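Local coordinates for biotin transporter BioY (PDB 4DVE), which binds biotin as the membrane-embedded S component of an energy-coupling factor (ECF) transporter, which probably supplies the energy for its uptake, at residues F25-A28 and F29-L33; G114-L117 and K118-K121; L132-V135 and L136-V140; V182-R185 and R186-Q190. One frame throughout, in Å; residues are numbered along the deposited sequence.

Overall arrangement
The four contacts are short helical stretches of about two turns, taken in chain order from four of the six helices of this all-helical membrane protein: 13-33, 100-119, 128-155 and 170-189. Interactions 2 and 3 lie on consecutive helices with centres 12 Å apart and pack directly, Phe-116 CD2 meeting Phe-138 CE2 at 3.4 Å. Interaction 4 reaches interaction 2 through Arg-188 NH2, 3.8 Å from Leu-117 CD1. Interaction 1 stands apart, its centre 20 Å from that of interaction 3 and on the opposite side of the chain's centre. Detergent lies against interactions 1 and 2, whereas the side chain of Val-140 in interaction 3 lies about 7 Å from the bound biotin.

Interaction 1 (F25-A28 and F29-L33). With BNG (nonyl beta-D-glucopyranoside), chain E.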
loop_
_atom_site.group_PDB
_atom_site.type_symbol
_atom_site.label_atom_id
_atom_site.label_comp_id
_atom_site.label_asym_id
_atom_site.label_seq_id
_atom_site.Cartn_x
_atom_site.Cartn_y
_atom_site.Cartn_z
ATOM N N PHE A 25 10.872 8.992 4.583
ATOM C CA PHE A 25 11.054 8.727 3.151
ATOM C C PHE A 25 9.902 7.926 2.505
ATOM O O PHE A 25 9.481 8.215 1.379
ATOM C CB PHE A 25 12.388 8.030 2.861
ATOM C CG PHE A 25 12.578 7.722 1.405
ATOM C CD1 PHE A 25 13.190 8.635 0.562
ATOM C CD2 PHE A 25 12.087 6.534 0.859
ATOM C CE1 PHE A 25 13.342 8.362 -0.796
ATOM C CE2 PHE A 25 12.227 6.263 -0.492
ATOM C CZ PHE A 25 12.862 7.175 -1.318
HETATM N N MSE A 26 9.418 6.921 3.217
HETATM C CA MSE A 26 8.369 6.031 2.725
HETATM C C MSE A 26 7.087 6.811 2.550
HETATM O O MSE A 26 6.447 6.678 1.514
HETATM C CB MSE A 26 8.248 4.828 3.690
HETATM C CG MSE A 26 7.351 3.713 3.190
HETATM SE SE MSE A 26 8.163 2.815 1.620
HETATM C CE MSE A 26 6.876 3.529 0.337
ATOM N N THR A 27 6.728 7.632 3.551
ATOM C CA THR A 27 5.582 8.540 3.483
ATOM C C THR A 27 5.708 9.518 2.299
ATOM O O THR A 27 4.786 9.660 1.501
ATOM C CB THR A 27 5.424 9.329 4.797
ATOM O OG1 THR A 27 5.238 8.425 5.903
ATOM C CG2 THR A 27 4.259 10.336 4.713
ATOM N N ALA A 28 6.875 10.126 2.159
ATOM C CA ALA A 28 7.139 11.041 1.044
ATOM C C ALA A 28 7.044 10.326 -0.314
ATOM O O ALA A 28 6.505 10.897 -1.278
ATOM C CB ALA A 28 8.510 11.704 1.207
ATOM N N PHE A 29 7.554 9.087 -0.376
ATOM C CA PHE A 29 7.539 8.295 -1.613
ATOM C C PHE A 29 6.116 7.980 -2.082
ATOM O O PHE A 29 5.776 8.104 -3.270
ATOM C CB PHE A 29 8.339 7.004 -1.419
ATOM C CG PHE A 29 8.498 6.200 -2.663
ATOM C CD1 PHE A 29 9.387 6.600 -3.643
ATOM C CD2 PHE A 29 7.739 5.067 -2.877
ATOM C CE1 PHE A 29 9.530 5.868 -4.812
ATOM C CE2 PHE A 29 7.880 4.332 -4.040
ATOM C CZ PHE A 29 8.766 4.735 -5.014
ATOM N N ILE A 30 5.274 7.609 -1.134
ATOM C CA ILE A 30 3.880 7.349 -1.416
ATOM C C ILE A 30 3.195 8.606 -1.977
ATOM O O ILE A 30 2.398 8.546 -2.961
ATOM C CB ILE A 30 3.154 6.839 -0.163
ATOM C CG1 ILE A 30 3.687 5.459 0.268
ATOM C CG2 ILE A 30 1.641 6.771 -0.437
ATOM C CD1 ILE A 30 3.380 5.104 1.729
ATOM N N ILE A 31 3.507 9.747 -1.364
ATOM C CA ILE A 31 3.006 11.055 -1.820
ATOM C C ILE A 31 3.491 11.373 -3.239
ATOM O O ILE A 31 2.689 11.758 -4.091
ATOM C CB ILE A 31 3.388 12.196 -0.837
ATOM C CG1 ILE A 31 2.668 12.011 0.512
ATOM C CG2 ILE A 31 3.048 13.570 -1.442
ATOM C CD1 ILE A 31 3.155 12.917 1.632
ATOM N N ILE A 32 4.782 11.186 -3.503
ATOM C CA ILE A 32 5.355 11.433 -4.847
ATOM C C ILE A 32 4.662 10.578 -5.940
ATOM O O ILE A 32 4.372 11.074 -7.017
ATOM C CB ILE A 32 6.897 11.219 -4.837
ATOM C CG1 ILE A 32 7.573 12.357 -4.043
ATOM C CG2 ILE A 32 7.481 11.179 -6.258
ATOM C CD1 ILE A 32 9.005 12.062 -3.628
ATOM N N LEU A 33 4.373 9.311 -5.648
ATOM C CA LEU A 33 3.638 8.453 -6.586
ATOM C C LEU A 33 2.260 9.011 -6.955
ATOM O O LEU A 33 1.781 8.825 -8.067
ATOM C CB LEU A 33 3.507 7.028 -6.034
ATOM C CG LEU A 33 4.796 6.196 -5.862
ATOM C CD1 LEU A 33 4.428 4.872 -5.194
ATOM C CD2 LEU A 33 5.538 5.967 -7.161
HETATM C C1 BNG E . 6.376 11.196 8.888
HETATM C C2 BNG E . 6.782 9.758 9.194
HETATM C C3 BNG E . 6.693 9.472 10.687
HETATM C C4 BNG E . 7.403 10.553 11.494
HETATM C C5 BNG E . 6.961 11.942 11.051
HETATM C C6 BNG E . 7.725 13.024 11.805
HETATM C "C1'" BNG E . 6.296 12.820 7.176
HETATM C "C2'" BNG E . 6.980 13.172 5.860
HETATM C "C3'" BNG E . 6.096 14.080 5.012
HETATM C "C4'" BNG E . 6.670 14.244 3.609
HETATM C "C5'" BNG E . 5.840 15.226 2.792
HETATM C "C6'" BNG E . 6.260 15.208 1.326
HETATM C "C7'" BNG E . 5.658 16.387 0.571
HETATM C "C8'" BNG E . 5.861 16.235 -0.931
HETATM C "C9'" BNG E . 7.321 16.013 -1.262
HETATM O O1 BNG E . 6.561 11.456 7.498
HETATM O O2 BNG E . 5.922 8.859 8.484
HETATM O O3 BNG E . 7.290 8.200 10.966
HETATM O O4 BNG E . 7.110 10.379 12.885
HETATM O O5 BNG E . 7.185 12.089 9.651
HETATM O O6 BNG E . 7.614 14.266 11.100
#
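Phe-25 runs beside Phe-29, one helical turn on, and points the same way. The two rings are almost parallel, 18° apart, but slid so far past each other that they barely overlap; the closest side-chain approach is Phe-25 CE2 to Phe-29 CB, 4.1 Å. Met-26, present as selenomethionine, starts out with CG anti to its backbone N (chi1 -171°) and then bends twice, which carries its methyl CE forward along the helix to two partners. CE sits 3.7 Å from Phe-29 CD2 and equally far from CG1 of Ile-30. The same selenomethionine leans on Ala-58 and Ser-70, so this face of helix 13-33 packs on helix 52-80. The turn itself is regular alpha-helix, in the region where the first predicted membrane span begins, with each carbonyl from Phe-25 to Ala-28 taking the N-H four residues later; the Phe-29 N to Phe-25 O bond is 2.7 Å. Thr-27 faces a nonyl glucoside molecule. Its buried OG1 accepts a hydrogen bond from sugar O2 at 2.7 Å and is also hydrogen-bonded to the backbone oxygens of Ser-23 and Ser-70. Ala-28 lines the detergent's alkyl chain, its CB 4.0 Å from C4', and Ile-31 continues that apolar strip, touching C5' with CD1 at 3.7 Å.

Interaction 2 (G114-L117 and K118-K121). With BNG (nonyl beta-D-glucopyranoside), chain F.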
loop_
_atom_site.group_PDB
_atom_site.type_symbol
_atom_site.label_atom_id
_atom_site.label_comp_id
_atom_site.label_asym_id
_atom_site.label_seq_id
_atom_site.Cartn_x
_atom_site.Cartn_y
_atom_site.Cartn_z
ATOM N N GLY A 114 3.870 -7.072 6.509
ATOM C CA GLY A 114 4.993 -7.104 7.460
ATOM C C GLY A 114 4.885 -8.261 8.448
ATOM O O GLY A 114 5.883 -8.945 8.753
ATOM N N PHE A 115 3.678 -8.470 8.959
ATOM C CA PHE A 115 3.410 -9.555 9.891
ATOM C C PHE A 115 3.718 -10.951 9.314
ATOM O O PHE A 115 4.328 -11.789 9.985
ATOM C CB PHE A 115 1.946 -9.531 10.342
ATOM C CG PHE A 115 1.605 -10.635 11.306
ATOM C CD1 PHE A 115 1.812 -10.471 12.670
ATOM C CD2 PHE A 115 1.079 -11.833 10.853
ATOM C CE1 PHE A 115 1.517 -11.504 13.566
ATOM C CE2 PHE A 115 0.785 -12.864 11.734
ATOM C CZ PHE A 115 1.012 -12.701 13.094
ATOM N N PHE A 116 3.267 -11.215 8.087
ATOM C CA PHE A 116 3.503 -12.521 7.493
ATOM C C PHE A 116 4.925 -12.709 6.959
ATOM O O PHE A 116 5.449 -13.848 6.983
ATOM C CB PHE A 116 2.426 -12.870 6.464
ATOM C CG PHE A 116 1.121 -13.245 7.097
ATOM C CD1 PHE A 116 0.987 -14.478 7.757
ATOM C CD2 PHE A 116 0.065 -12.358 7.135
ATOM C CE1 PHE A 116 -0.202 -14.825 8.375
ATOM C CE2 PHE A 116 -1.125 -12.693 7.748
ATOM C CZ PHE A 116 -1.262 -13.932 8.370
ATOM N N LEU A 117 5.559 -11.626 6.499
ATOM C CA LEU A 117 6.964 -11.698 6.087
ATOM C C LEU A 117 7.841 -12.112 7.274
ATOM O O LEU A 117 8.734 -12.949 7.135
ATOM C CB LEU A 117 7.491 -10.364 5.544
ATOM C CG LEU A 117 6.947 -9.923 4.184
ATOM C CD1 LEU A 117 7.607 -8.590 3.795
ATOM C CD2 LEU A 117 7.100 -11.004 3.107
ATOM N N LYS A 118 7.546 -11.509 8.423
ATOM C CA LYS A 118 8.256 -11.740 9.686
ATOM C C LYS A 118 7.963 -13.145 10.198
ATOM O O LYS A 118 8.886 -13.925 10.428
ATOM C CB LYS A 118 7.810 -10.649 10.664
ATOM C CG LYS A 118 8.510 -10.545 11.972
ATOM C CD LYS A 118 8.173 -9.205 12.614
ATOM C CE LYS A 118 8.209 -9.326 14.120
ATOM N NZ LYS A 118 7.648 -8.136 14.793
ATOM N N LYS A 119 6.679 -13.507 10.280
ATOM C CA LYS A 119 6.251 -14.816 10.803
ATOM C C LYS A 119 6.694 -16.033 9.968
ATOM O O LYS A 119 6.974 -17.104 10.518
ATOM C CB LYS A 119 4.726 -14.852 10.939
ATOM C CG LYS A 119 4.168 -16.074 11.654
ATOM C CD LYS A 119 2.721 -16.339 11.246
ATOM C CE LYS A 119 2.134 -17.563 11.957
ATOM N NZ LYS A 119 0.695 -17.759 11.592
ATOM N N LEU A 120 6.720 -15.893 8.649
ATOM C CA LEU A 120 7.179 -16.971 7.778
ATOM C C LEU A 120 8.662 -16.849 7.429
ATOM O O LEU A 120 9.134 -17.575 6.552
ATOM C CB LEU A 120 6.341 -16.999 6.504
ATOM C CG LEU A 120 4.837 -17.176 6.754
ATOM C CD1 LEU A 120 4.044 -16.975 5.472
ATOM C CD2 LEU A 120 4.549 -18.541 7.370
ATOM N N LYS A 121 9.377 -15.917 8.079
ATOM C CA LYS A 121 10.833 -15.761 7.929
ATOM C C LYS A 121 11.300 -15.523 6.483
ATOM O O LYS A 121 12.415 -15.940 6.096
ATOM C CB LYS A 121 11.555 -16.995 8.530
ATOM C CG LYS A 121 11.184 -17.305 9.981
ATOM C CD LYS A 121 11.881 -18.571 10.484
ATOM C CE LYS A 121 11.961 -18.620 12.006
ATOM N NZ LYS A 121 12.699 -19.819 12.513
HETATM C C1 BNG F . 2.969 -5.801 15.701
HETATM C C2 BNG F . 4.339 -6.461 15.608
HETATM C C3 BNG F . 4.211 -7.934 15.237
HETATM C C4 BNG F . 3.190 -8.634 16.125
HETATM C C5 BNG F . 1.889 -7.843 16.189
HETATM C C6 BNG F . 0.895 -8.503 17.138
HETATM C "C1'" BNG F . 1.918 -3.703 15.972
HETATM C "C2'" BNG F . 2.202 -2.468 15.125
HETATM C "C3'" BNG F . 1.304 -1.307 15.535
HETATM C "C4'" BNG F . 0.836 -0.523 14.314
HETATM C "C5'" BNG F . 0.850 0.976 14.591
HETATM C "C6'" BNG F . -0.437 1.633 14.107
HETATM C "C7'" BNG F . -0.158 3.009 13.513
HETATM C "C8'" BNG F . -1.457 3.745 13.206
HETATM C "C9'" BNG F . -1.185 5.049 12.489
HETATM O O1 BNG F . 3.120 -4.452 16.138
HETATM O O2 BNG F . 5.127 -5.787 14.619
HETATM O O3 BNG F . 5.485 -8.574 15.377
HETATM O O4 BNG F . 2.927 -9.944 15.610
HETATM O O5 BNG F . 2.161 -6.516 16.633
HETATM O O6 BNG F . 0.447 -7.543 18.102
#
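Phe-115 overlaps the aliphatic stem of Lys-119, the two side chains passing at a slant with Phe-115 CE2 4.0 Å from Lys-119 CD. The lysine is stretched out beyond CG, so its methylenes do the touching while the ammonium group continues past the ring. Next to that contact the Phe-115 ring turns its edge to Phe-116: CD2 of Phe-115 hovers 3.7 Å above the plane of the Phe-116 ring, over its centre. Phe-116 in turn rests on Ile-134 of helix 128-155, as do Leu-117 and Leu-120. With an alanine in place of Phe-115, Phe-116 would probably lose the edge that covers this face, and the Lys-119 methylenes would be left without an apolar surface beside them. The turn closes helix 100-119 with a Schellman motif. Lys-118, Lys-119 and Leu-120 still donate to the carbonyls of Gly-114, Phe-115 and Phe-116, but Lys-121 adopts a positive phi of 57°, its N bonding Lys-118 O at 3.1 Å while Ile-122 N turns back to Leu-117 O. A nonyl glucoside headgroup lies alongside this end. Its O4 lies at the edge of the Phe-115 ring, near the ring plane. Lys-118 has CG anti to its backbone N (chi1 -172°) and extends toward the sugar, where NZ is modelled 2.3 Å from O3, too short for the detailed placement of the two groups to be beyond doubt.

Interaction 3 (L132-V135 and L136-V140); sequences LIIV and LLFGV
Phe-138 folds back over the preceding turn to meet Ile-134. Its CB lies 3.7 Å from the carbonyl oxygen of Ile-134, and CG is only slightly farther from the same atom. With CG beside the backbone N and anti to the carbonyl carbon (chi1 -59°), the ring swings toward the residue four positions earlier. CD2 approaches most closely: it is 3.4 Å from Ile-134 O and 4.0 Å from the CG2 methyl, which lies in the plane of the ring at its edge. Leu-137 covers one face, its CG 4.2 Å above the plane and over the centre. Farther out, the ring reaches Leu-112 and Ile-113 of helix 100-119, and Ile-134 also touches Ile-122. Ile-133 and Leu-136 meet more loosely on another side of the helix, through their CD1 methyls. The helix widens into a pi-type turn at residues 136-140, with Phe-138 in its middle. Gly-139 N still bonds Val-135 O at 2.7 Å, but a beta carbon on Gly-139 would clash with that oxygen. Val-140, after the glycine, touches Asp-173 of the biotin pocket. Between these side chains the contacts are wholly apolar, and the backbone N-H groups from Leu-136 to Val-140 all have carbonyl partners four residues back. The side chains thus hold the turn to its neighbours mainly by shape and hydrocarbon burial, with Phe-138 O also hydrogen-bonded to Thr-109 OG1, as suits a helix predicted to span the membrane.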
loop_
_atom_site.group_PDB
_atom_site.type_symbol
_atom_site.label_atom_id
_atom_site.label_comp_id
_atom_site.label_asym_id
_atom_site.label_seq_id
_atom_site.Cartn_x
_atom_site.Cartn_y
_atom_site.Cartn_z
ATOM N N LEU A 132 6.258 -12.487 -2.931
ATOM C CA LEU A 132 5.358 -11.990 -3.972
ATOM C C LEU A 132 3.909 -12.426 -3.695
ATOM O O LEU A 132 2.980 -11.646 -3.856
ATOM C CB LEU A 132 5.800 -12.448 -5.379
ATOM C CG LEU A 132 4.892 -12.039 -6.557
ATOM C CD1 LEU A 132 4.654 -10.526 -6.613
ATOM C CD2 LEU A 132 5.448 -12.550 -7.893
ATOM N N ILE A 133 3.736 -13.662 -3.251
ATOM C CA ILE A 133 2.406 -14.148 -2.949
ATOM C C ILE A 133 1.796 -13.400 -1.754
ATOM O O ILE A 133 0.619 -13.062 -1.784
ATOM C CB ILE A 133 2.391 -15.672 -2.733
ATOM C CG1 ILE A 133 2.790 -16.401 -4.036
ATOM C CG2 ILE A 133 1.023 -16.124 -2.221
ATOM C CD1 ILE A 133 2.059 -15.929 -5.295
ATOM N N ILE A 134 2.589 -13.144 -0.715
ATOM C CA ILE A 134 2.129 -12.335 0.434
ATOM C C ILE A 134 1.739 -10.921 -0.011
ATOM O O ILE A 134 0.674 -10.382 0.385
ATOM C CB ILE A 134 3.188 -12.300 1.569
ATOM C CG1 ILE A 134 3.363 -13.703 2.158
ATOM C CG2 ILE A 134 2.815 -11.294 2.674
ATOM C CD1 ILE A 134 4.696 -13.865 2.893
ATOM N N VAL A 135 2.559 -10.322 -0.865
ATOM C CA VAL A 135 2.260 -8.988 -1.361
ATOM C C VAL A 135 0.976 -9.004 -2.207
ATOM O O VAL A 135 0.120 -8.143 -2.056
ATOM C CB VAL A 135 3.451 -8.359 -2.132
ATOM C CG1 VAL A 135 3.016 -7.065 -2.837
ATOM C CG2 VAL A 135 4.626 -8.098 -1.173
ATOM N N LEU A 136 0.830 -10.009 -3.063
ATOM C CA LEU A 136 -0.382 -10.171 -3.881
ATOM C C LEU A 136 -1.619 -10.314 -2.984
ATOM O O LEU A 136 -2.653 -9.633 -3.175
ATOM C CB LEU A 136 -0.251 -11.442 -4.724
ATOM C CG LEU A 136 -0.922 -11.775 -6.051
ATOM C CD1 LEU A 136 -1.396 -13.242 -6.085
ATOM C CD2 LEU A 136 -1.973 -10.799 -6.541
ATOM N N LEU A 137 -1.513 -11.195 -1.992
ATOM C CA LEU A 137 -2.665 -11.475 -1.140
ATOM C C LEU A 137 -3.153 -10.220 -0.415
ATOM O O LEU A 137 -4.369 -9.912 -0.419
ATOM C CB LEU A 137 -2.345 -12.583 -0.156
ATOM C CG LEU A 137 -3.402 -13.428 0.517
ATOM C CD1 LEU A 137 -4.327 -14.133 -0.493
ATOM C CD2 LEU A 137 -2.663 -14.478 1.375
ATOM N N PHE A 138 -2.225 -9.487 0.177
ATOM C CA PHE A 138 -2.611 -8.372 1.039
ATOM C C PHE A 138 -2.548 -6.995 0.424
ATOM O O PHE A 138 -3.325 -6.123 0.813
ATOM C CB PHE A 138 -1.859 -8.427 2.336
ATOM C CG PHE A 138 -2.087 -9.701 3.093
ATOM C CD1 PHE A 138 -3.343 -10.026 3.551
ATOM C CD2 PHE A 138 -1.043 -10.569 3.351
ATOM C CE1 PHE A 138 -3.558 -11.194 4.262
ATOM C CE2 PHE A 138 -1.252 -11.746 4.045
ATOM C CZ PHE A 138 -2.512 -12.058 4.505
ATOM N N GLY A 139 -1.649 -6.792 -0.532
ATOM C CA GLY A 139 -1.555 -5.526 -1.226
ATOM C C GLY A 139 -2.462 -5.422 -2.443
ATOM O O GLY A 139 -2.753 -4.336 -2.882
ATOM N N VAL A 140 -2.880 -6.556 -3.004
ATOM C CA VAL A 140 -3.690 -6.555 -4.215
ATOM C C VAL A 140 -5.093 -7.130 -3.955
ATOM O O VAL A 140 -6.065 -6.389 -4.047
ATOM C CB VAL A 140 -2.996 -7.267 -5.394
ATOM C CG1 VAL A 140 -3.904 -7.237 -6.638
ATOM C CG2 VAL A 140 -1.627 -6.619 -5.660
#

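Interaction 4 (V182-R185 and R186-Q190)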
loop_
_atom_site.group_PDB
_atom_site.type_symbol
_atom_site.label_atom_id
_atom_site.label_comp_id
_atom_site.label_asym_id
_atom_site.label_seq_id
_atom_site.Cartn_x
_atom_site.Cartn_y
_atom_site.Cartn_z
ATOM N N VAL A 182 10.877 -6.954 -6.220
ATOM C CA VAL A 182 12.206 -6.672 -6.787
ATOM C C VAL A 182 12.891 -5.499 -6.061
ATOM O O VAL A 182 14.034 -5.618 -5.596
ATOM C CB VAL A 182 12.139 -6.346 -8.303
ATOM C CG1 VAL A 182 13.514 -5.945 -8.820
ATOM C CG2 VAL A 182 11.603 -7.542 -9.100
ATOM N N ILE A 183 12.188 -4.372 -5.958
ATOM C CA ILE A 183 12.732 -3.175 -5.313
ATOM C C ILE A 183 13.063 -3.397 -3.824
ATOM O O ILE A 183 14.200 -3.106 -3.383
ATOM C CB ILE A 183 11.811 -1.968 -5.491
ATOM C CG1 ILE A 183 11.802 -1.519 -6.959
ATOM C CG2 ILE A 183 12.235 -0.789 -4.625
ATOM C CD1 ILE A 183 10.623 -0.594 -7.270
ATOM N N VAL A 184 12.117 -3.947 -3.060
ATOM C CA VAL A 184 12.361 -4.109 -1.635
ATOM C C VAL A 184 13.449 -5.144 -1.327
ATOM O O VAL A 184 14.253 -4.902 -0.416
ATOM C CB VAL A 184 11.108 -4.320 -0.746
ATOM C CG1 VAL A 184 9.965 -3.403 -1.161
ATOM C CG2 VAL A 184 10.707 -5.764 -0.703
ATOM N N ARG A 185 13.501 -6.256 -2.066
ATOM C CA ARG A 185 14.540 -7.280 -1.816
ATOM C C ARG A 185 15.933 -6.692 -2.093
ATOM O O ARG A 185 16.871 -6.944 -1.336
ATOM C CB ARG A 185 14.378 -8.574 -2.641
ATOM C CG ARG A 185 13.013 -9.215 -2.730
ATOM C CD ARG A 185 12.679 -10.368 -1.809
ATOM N NE ARG A 185 13.670 -11.396 -1.771
ATOM C CZ ARG A 185 13.679 -12.385 -0.887
ATOM N NH1 ARG A 185 12.711 -12.525 0.024
ATOM N NH2 ARG A 185 14.670 -13.250 -0.917
ATOM N N ARG A 186 16.068 -5.919 -3.174
ATOM C CA ARG A 186 17.301 -5.158 -3.426
ATOM C C ARG A 186 17.665 -4.190 -2.300
ATOM O O ARG A 186 18.811 -4.176 -1.835
ATOM C CB ARG A 186 17.238 -4.364 -4.735
ATOM C CG ARG A 186 17.901 -5.052 -5.902
ATOM C CD ARG A 186 17.520 -4.392 -7.218
ATOM N NE ARG A 186 17.631 -5.324 -8.341
ATOM C CZ ARG A 186 17.245 -5.063 -9.588
ATOM N NH1 ARG A 186 16.702 -3.885 -9.903
ATOM N NH2 ARG A 186 17.401 -5.994 -10.529
ATOM N N LEU A 187 16.722 -3.352 -1.895
ATOM C CA LEU A 187 16.967 -2.428 -0.789
ATOM C C LEU A 187 17.390 -3.139 0.498
ATOM O O LEU A 187 18.215 -2.614 1.235
ATOM C CB LEU A 187 15.782 -1.524 -0.513
ATOM C CG LEU A 187 15.536 -0.446 -1.564
ATOM C CD1 LEU A 187 14.246 0.283 -1.194
ATOM C CD2 LEU A 187 16.706 0.537 -1.732
ATOM N N ARG A 188 16.840 -4.330 0.744
ATOM C CA ARG A 188 17.156 -5.082 1.936
ATOM C C ARG A 188 18.473 -5.855 1.895
ATOM O O ARG A 188 19.004 -6.159 2.946
ATOM C CB ARG A 188 16.114 -6.137 2.198
ATOM C CG ARG A 188 14.838 -5.691 2.898
ATOM C CD ARG A 188 14.318 -6.944 3.594
ATOM N NE ARG A 188 12.948 -7.027 3.367
ATOM C CZ ARG A 188 12.310 -7.871 2.560
ATOM N NH1 ARG A 188 12.864 -8.910 1.920
ATOM N NH2 ARG A 188 11.045 -7.651 2.459
ATOM N N LYS A 189 18.933 -6.241 0.704
ATOM C CA LYS A 189 19.983 -7.246 0.569
ATOM C C LYS A 189 21.247 -6.759 1.278
ATOM O O LYS A 189 21.980 -7.547 1.869
ATOM C CB LYS A 189 20.209 -7.633 -0.907
ATOM C CG LYS A 189 21.559 -7.306 -1.511
ATOM C CD LYS A 189 21.653 -7.789 -2.952
ATOM C CE LYS A 189 21.659 -9.311 -3.045
ATOM N NZ LYS A 189 22.300 -9.809 -4.298
ATOM N N GLN A 190 21.477 -5.453 1.212
ATOM C CA GLN A 190 22.226 -4.753 2.244
ATOM C C GLN A 190 21.424 -3.470 2.550
ATOM O O GLN A 190 20.993 -2.791 1.617
ATOM C CB GLN A 190 23.673 -4.476 1.802
ATOM C CG GLN A 190 23.871 -3.378 0.759
ATOM C CD GLN A 190 24.234 -2.027 1.365
ATOM O OE1 GLN A 190 23.855 -1.714 2.494
ATOM N NE2 GLN A 190 24.980 -1.222 0.613
#
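Arg-188 lies alongside Val-184, whose CG2 methyl sits over one face of the guanidinium, 3.7 Å from NH2. Two residues earlier the same pattern recurs. Arg-186, extended from CG to NE, reaches back along Val-182, and the valine CG1 lies 3.9 Å from the guanidinium plane, over its centre. Between them, Ile-183 CG2 and Leu-187 CD1 touch at 4.1 Å with both side chains pointing the same way. Arg-185 slants across Arg-188: the bend at chi2 (-98°) places its CD 4.0 Å from Arg-188 NH1, and with a further bend at chi3 the two guanidinium planes stand nearly perpendicular, at 86°. All this decorates the last turns of helix 170-189, where the backbone bonds weaken toward the end: Leu-187 N to Ile-183 O is 2.9 Å and nearly straight, whereas Lys-189 N to Arg-185 O is bent and weak. Basic residues just beyond a predicted membrane span are consistent with a cytoplasmic end under the positive-inside rule. The second shell explains why two arginines converge, for Glu-131 of helix 128-155 receives salt bridges from both, Arg-185 NH1 on OE2 and Arg-188 NH2 on OE1. Arg-185 is further held by the backbone oxygens of Ile-122 and Ser-125, and Arg-188 by that of Gly-60. A leucine in place of Arg-188 would probably leave Glu-131 with less positive charge to balance it and Gly-60 O without this donor.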